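PDB 6KBH: cytochrome P450 monooxygenase from Rhodococcus sp. ECU0066, which probably acts as a self-sufficient monooxygenase, passing electrons through a bound FMN and a [2Fe-2S] cluster to its heme. Local coordinates for residues 590-595 and 620-625; 597-602 and 624-629. One frame throughout, in Å; residues are numbered along the deposited sequence.

Following the chain, helix 588-601 supplies the first partner of both contacts. The chain then runs through strand 605-611 and returns along helix 620-625 and the turn after it, so each contact closes a loop around that strand. The two loops interleave rather than nest: contact 2 opens after contact 1 has begun and closes a little later, the second segments sharing A624 and R625. Contact 1 joins the helices where I592 faces R622 and L623; contact 2 joins the C-terminal part of helix 588-601 to the turn that follows helix 620-625. D596, lying between the first segments, pairs with R622 of contact 1 and with H627 of contact 2, binding two neighbouring crossovers of one parallel sheet together.

Contact 1. Residues 590-595 and 620-625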
loop_
_atom_site.group_PDB
_atom_site.type_symbol
_atom_site.label_atom_id
_atom_site.label_comp_id
_atom_site.label_asym_id
_atom_site.label_seq_id
_atom_site.Cartn_x
_atom_site.Cartn_y
_atom_site.Cartn_z
ATOM N N PRO A 590 22.323 -12.518 17.961
ATOM C CA PRO A 590 22.993 -11.366 17.341
ATOM C C PRO A 590 24.414 -11.164 17.834
ATOM O O PRO A 590 25.273 -10.750 17.047
ATOM C CB PRO A 590 22.089 -10.187 17.720
ATOM C CG PRO A 590 21.503 -10.585 19.008
ATOM C CD PRO A 590 21.308 -12.078 18.939
ATOM N N VAL A 591 24.694 -11.457 19.104
ATOM C CA VAL A 591 26.017 -11.176 19.651
ATOM C C VAL A 591 27.067 -12.091 19.031
ATOM O O VAL A 591 28.195 -11.664 18.754
ATOM C CB VAL A 591 25.997 -11.289 21.186
ATOM C CG1 VAL A 591 25.322 -12.557 21.610
ATOM C CG2 VAL A 591 27.395 -11.265 21.727
ATOM N N ILE A 592 26.718 -13.359 18.794
ATOM C CA ILE A 592 27.702 -14.307 18.278
ATOM C C ILE A 592 28.179 -13.890 16.891
ATOM O O ILE A 592 29.342 -14.118 16.532
ATOM C CB ILE A 592 27.127 -15.734 18.283
ATOM C CG1 ILE A 592 28.216 -16.758 17.967
ATOM C CG2 ILE A 592 25.991 -15.880 17.288
ATOM C CD1 ILE A 592 28.018 -18.061 18.687
ATOM N N ALA A 593 27.308 -13.265 16.093
ATOM C CA ALA A 593 27.759 -12.705 14.825
ATOM C C ALA A 593 28.654 -11.495 15.050
ATOM O O ALA A 593 29.583 -11.259 14.271
ATOM C CB ALA A 593 26.562 -12.337 13.952
ATOM N N MET A 594 28.387 -10.718 16.107
ATOM C CA MET A 594 29.273 -9.612 16.455
ATOM C C MET A 594 30.606 -10.121 16.983
ATOM O O MET A 594 31.653 -9.511 16.736
ATOM C CB MET A 594 28.600 -8.702 17.481
ATOM C CG MET A 594 27.194 -8.283 17.103
ATOM S SD MET A 594 26.339 -7.421 18.429
ATOM C CE MET A 594 26.939 -5.751 18.193
ATOM N N ALA A 595 30.586 -11.235 17.718
ATOM C CA ALA A 595 31.833 -11.862 18.139
ATOM C C ALA A 595 32.660 -12.292 16.935
ATOM O O ALA A 595 33.895 -12.214 16.958
ATOM C CB ALA A 595 31.540 -13.056 19.046
ATOM N N LEU A 620 26.907 -23.086 22.396
ATOM C CA LEU A 620 28.068 -23.395 23.227
ATOM C C LEU A 620 29.070 -24.242 22.456
ATOM O O LEU A 620 30.284 -24.019 22.538
ATOM C CB LEU A 620 27.631 -24.118 24.499
ATOM C CG LEU A 620 26.623 -23.414 25.403
ATOM C CD1 LEU A 620 26.071 -24.405 26.400
ATOM C CD2 LEU A 620 27.265 -22.237 26.118
ATOM N N ASP A 621 28.569 -25.225 21.705
ATOM C CA ASP A 621 29.383 -25.949 20.734
ATOM C C ASP A 621 30.104 -24.981 19.805
ATOM O O ASP A 621 31.332 -25.001 19.682
ATOM C CB ASP A 621 28.485 -26.888 19.932
ATOM C CG ASP A 621 27.161 -26.237 19.556
ATOM O OD1 ASP A 621 26.456 -25.758 20.469
ATOM O OD2 ASP A 621 26.834 -26.185 18.351
ATOM N N ARG A 622 29.333 -24.125 19.138
ATOM C CA ARG A 622 29.903 -23.088 18.288
ATOM C C ARG A 622 30.828 -22.172 19.082
ATOM O O ARG A 622 31.911 -21.800 18.609
ATOM C CB ARG A 622 28.767 -22.301 17.651
ATOM C CG ARG A 622 29.137 -20.970 17.063
ATOM C CD ARG A 622 28.237 -20.705 15.887
ATOM N NE ARG A 622 28.484 -19.422 15.250
ATOM C CZ ARG A 622 27.691 -18.914 14.317
ATOM N NH1 ARG A 622 26.616 -19.589 13.931
ATOM N NH2 ARG A 622 27.971 -17.742 13.764
ATOM N N LEU A 623 30.420 -21.814 20.305
ATOM C CA LEU A 623 31.208 -20.937 21.172
ATOM C C LEU A 623 32.444 -21.629 21.734
ATOM O O LEU A 623 33.340 -20.949 22.244
ATOM C CB LEU A 623 30.327 -20.440 22.317
ATOM C CG LEU A 623 30.308 -18.981 22.751
ATOM C CD1 LEU A 623 30.377 -18.076 21.546
ATOM C CD2 LEU A 623 29.016 -18.750 23.508
ATOM N N ALA A 624 32.500 -22.962 21.681
ATOM C CA ALA A 624 33.669 -23.699 22.142
ATOM C C ALA A 624 34.723 -23.830 21.052
ATOM O O ALA A 624 35.914 -23.639 21.310
ATOM C CB ALA A 624 33.259 -25.089 22.634
ATOM N N ARG A 625 34.296 -24.154 19.831
ATOM C CA ARG A 625 35.224 -24.310 18.716
ATOM C C ARG A 625 35.882 -22.989 18.345
ATOM O O ARG A 625 37.050 -22.971 17.935
ATOM C CB ARG A 625 34.475 -24.905 17.523
ATOM C CG ARG A 625 35.129 -24.724 16.164
ATOM C CD ARG A 625 34.089 -24.319 15.119
ATOM N NE ARG A 625 33.817 -22.884 15.132
ATOM C CZ ARG A 625 32.813 -22.304 14.482
ATOM N NH1 ARG A 625 31.974 -23.031 13.757
ATOM N NH2 ARG A 625 32.655 -20.989 14.553
#
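The guanidinium group of R622 has the branch methyl of I592 over one face, with I592 CG2 lying 4.6 Å from R622 CZ. The group's two terminal nitrogens are engaged outside the two segments: NH1 donates a hydrogen bond to the carbonyl O of C525, and NH2 forms a salt bridge with OD2 of D596. These two partners probably hold the plane in place and offset the charge, so the arginine can lie against an aliphatic side chain. The longer branch of I592 passes slantwise over the arginine stem, its CG1 3.8 Å from R622 NE, and its terminal CD1 reaches R622 CG at 3.5 Å. That reach follows from CG1 standing anti to the backbone N (chi1 -171°), which sends the long branch out toward the other helix. The bend at chi2 in R622 (148°) turns its stem so that CG and NE both lie against I592 CD1. Both helices flank the five-stranded parallel sheet of the reductase region, in an NAD-binding-type fold like that of ferredoxin reductases. They are the connecting helices of successive beta-alpha-beta crossovers and pack on the same side of the sheet. I592 is also in contact with F619, and its side chain lies about 9 Å from the bound FMN. The apolar half of the contact is a methyl-to-methyl meeting of I592 CD1 and L623 CD1 at 3.7 Å. A leucine suits this place because it faces two ways: besides I592 it rests on I607 and Y609 of strand 605-611, filling the space between helix and sheet with hydrocarbon. The backbones come closest at I592 and L623, whose CA atoms are 8.0 Å apart.

Contact 2. Residues 597-602 and 624-629; sequences QVKAAG and ARDHGE
K599 and D626 meet in a salt-bridge network that also includes R625, where the C-terminal part of one crossover helix faces the turn after another in the reductase's parallel-sheet fold. Among the charged contacts, K599 NZ donates to D626 OD1 in a salt bridge, and R625 NE is paired with D626 OD2; both modelled separations are too short to be taken literally. A carboxylate suits this place because each of its oxygens can face a different cation, and the two cations would probably favour the ionised form of D626. Lysine suits its place too, because the chain is extended beyond CG (chi3 and chi4 both 176°) and so carries the ammonium from an exposed helix position across to the turn.

The van der Waals contacts fall along that same stem. K599 CB lies at the edge of the H627 ring, near its plane, 3.8 Å from CE1, and K599 CD comes equally close to the same carbon. The two side chains cross at about a right angle. Histidine fits here because its flat ring can take the lysine stem at its edge while NE2 is hydrogen-bonded to D596 OD1. That bond and the ring of Y605, its plane nearly perpendicular, probably hold the imidazole in its orientation. Over one face of the H627 ring, offset toward the rim, D626 CB sits 4.0 Å above the plane.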
loop_
_atom_site.group_PDB
_atom_site.type_symbol
_atom_site.label_atom_id
_atom_site.label_comp_id
_atom_site.label_asym_id
_atom_site.label_seq_id
_atom_site.Cartn_x
_atom_site.Cartn_y
_atom_site.Cartn_z
ATOM N N GLN A 597 32.626 -10.951 13.747
ATOM C CA GLN A 597 33.221 -9.774 13.113
ATOM C C GLN A 597 34.523 -9.384 13.798
ATOM O O GLN A 597 35.525 -9.093 13.136
ATOM C CB GLN A 597 32.260 -8.577 13.135
ATOM C CG GLN A 597 30.874 -8.796 12.568
ATOM C CD GLN A 597 30.459 -7.675 11.620
ATOM O OE1 GLN A 597 30.870 -7.644 10.461
ATOM N NE2 GLN A 597 29.693 -6.719 12.128
ATOM N N VAL A 598 34.527 -9.388 15.132
ATOM C CA VAL A 598 35.676 -8.893 15.877
ATOM C C VAL A 598 36.842 -9.872 15.812
ATOM O O VAL A 598 38.004 -9.457 15.836
ATOM C CB VAL A 598 35.274 -8.590 17.327
ATOM C CG1 VAL A 598 36.466 -8.089 18.120
ATOM C CG2 VAL A 598 34.153 -7.564 17.358
ATOM N N LYS A 599 36.571 -11.175 15.728
ATOM C CA LYS A 599 37.673 -12.112 15.542
ATOM C C LYS A 599 38.313 -11.936 14.173
ATOM O O LYS A 599 39.515 -12.174 14.019
ATOM C CB LYS A 599 37.199 -13.552 15.762
ATOM C CG LYS A 599 36.818 -14.352 14.523
ATOM C CD LYS A 599 37.075 -15.830 14.795
ATOM C CE LYS A 599 36.634 -16.729 13.656
ATOM N NZ LYS A 599 36.994 -18.141 13.953
ATOM N N ALA A 600 37.513 -11.541 13.200
ATOM C CA ALA A 600 37.983 -11.263 11.867
ATOM C C ALA A 600 38.819 -10.033 11.848
ATOM O O ALA A 600 39.840 -9.965 11.176
ATOM C CB ALA A 600 36.820 -11.065 10.943
ATOM N N ALA A 601 38.376 -9.038 12.587
ATOM C CA ALA A 601 39.122 -7.811 12.591
ATOM C C ALA A 601 40.456 -8.102 13.148
ATOM O O ALA A 601 41.460 -7.794 12.552
ATOM C CB ALA A 601 38.459 -6.811 13.482
ATOM N N GLY A 602 40.422 -8.783 14.276
ATOM C CA GLY A 602 41.567 -9.074 15.067
ATOM C C GLY A 602 41.454 -7.971 16.060
ATOM O O GLY A 602 42.033 -6.941 15.883
ATOM N N ALA A 624 32.500 -22.962 21.681
ATOM C CA ALA A 624 33.669 -23.699 22.142
ATOM C C ALA A 624 34.723 -23.830 21.052
ATOM O O ALA A 624 35.914 -23.639 21.310
ATOM C CB ALA A 624 33.259 -25.089 22.634
ATOM N N ARG A 625 34.296 -24.154 19.831
ATOM C CA ARG A 625 35.224 -24.310 18.716
ATOM C C ARG A 625 35.882 -22.989 18.345
ATOM O O ARG A 625 37.050 -22.971 17.935
ATOM C CB ARG A 625 34.475 -24.905 17.523
ATOM C CG ARG A 625 35.129 -24.724 16.164
ATOM C CD ARG A 625 34.089 -24.319 15.119
ATOM N NE ARG A 625 33.817 -22.884 15.132
ATOM C CZ ARG A 625 32.813 -22.304 14.482
ATOM N NH1 ARG A 625 31.974 -23.031 13.757
ATOM N NH2 ARG A 625 32.655 -20.989 14.553
ATOM N N ASP A 626 35.156 -21.882 18.488
ATOM C CA ASP A 626 35.675 -20.547 18.236
ATOM C C ASP A 626 35.302 -19.658 19.411
ATOM O O ASP A 626 34.257 -19.848 20.036
ATOM C CB ASP A 626 35.118 -19.963 16.932
ATOM C CG ASP A 626 35.937 -20.357 15.721
ATOM O OD1 ASP A 626 37.120 -19.965 15.645
ATOM O OD2 ASP A 626 35.400 -21.067 14.850
ATOM N N HIS A 627 36.167 -18.690 19.713
ATOM C CA HIS A 627 36.032 -17.812 20.873
ATOM C C HIS A 627 36.113 -18.579 22.188
ATOM O O HIS A 627 35.777 -18.023 23.243
ATOM C CB HIS A 627 34.728 -17.000 20.837
ATOM C CG HIS A 627 34.330 -16.550 19.464
ATOM N ND1 HIS A 627 35.073 -15.651 18.730
ATOM C CD2 HIS A 627 33.270 -16.881 18.688
ATOM C CE1 HIS A 627 34.487 -15.444 17.564
ATOM N NE2 HIS A 627 33.392 -16.179 17.513
ATOM N N GLY A 628 36.541 -19.845 22.155
ATOM C CA GLY A 628 36.587 -20.641 23.373
ATOM C C GLY A 628 37.599 -20.123 24.374
ATOM O O GLY A 628 37.349 -20.125 25.583
ATOM N N GLU A 629 38.761 -19.685 23.886
ATOM C CA GLU A 629 39.711 -18.978 24.736
ATOM C C GLU A 629 39.081 -17.744 25.372
ATOM O O GLU A 629 39.530 -17.294 26.433
ATOM C CB GLU A 629 40.944 -18.587 23.915
ATOM C CG GLU A 629 40.611 -18.070 22.517
ATOM C CD GLU A 629 40.628 -19.166 21.467
ATOM O OE1 GLU A 629 40.770 -20.348 21.844
ATOM O OE2 GLU A 629 40.483 -18.852 20.267
#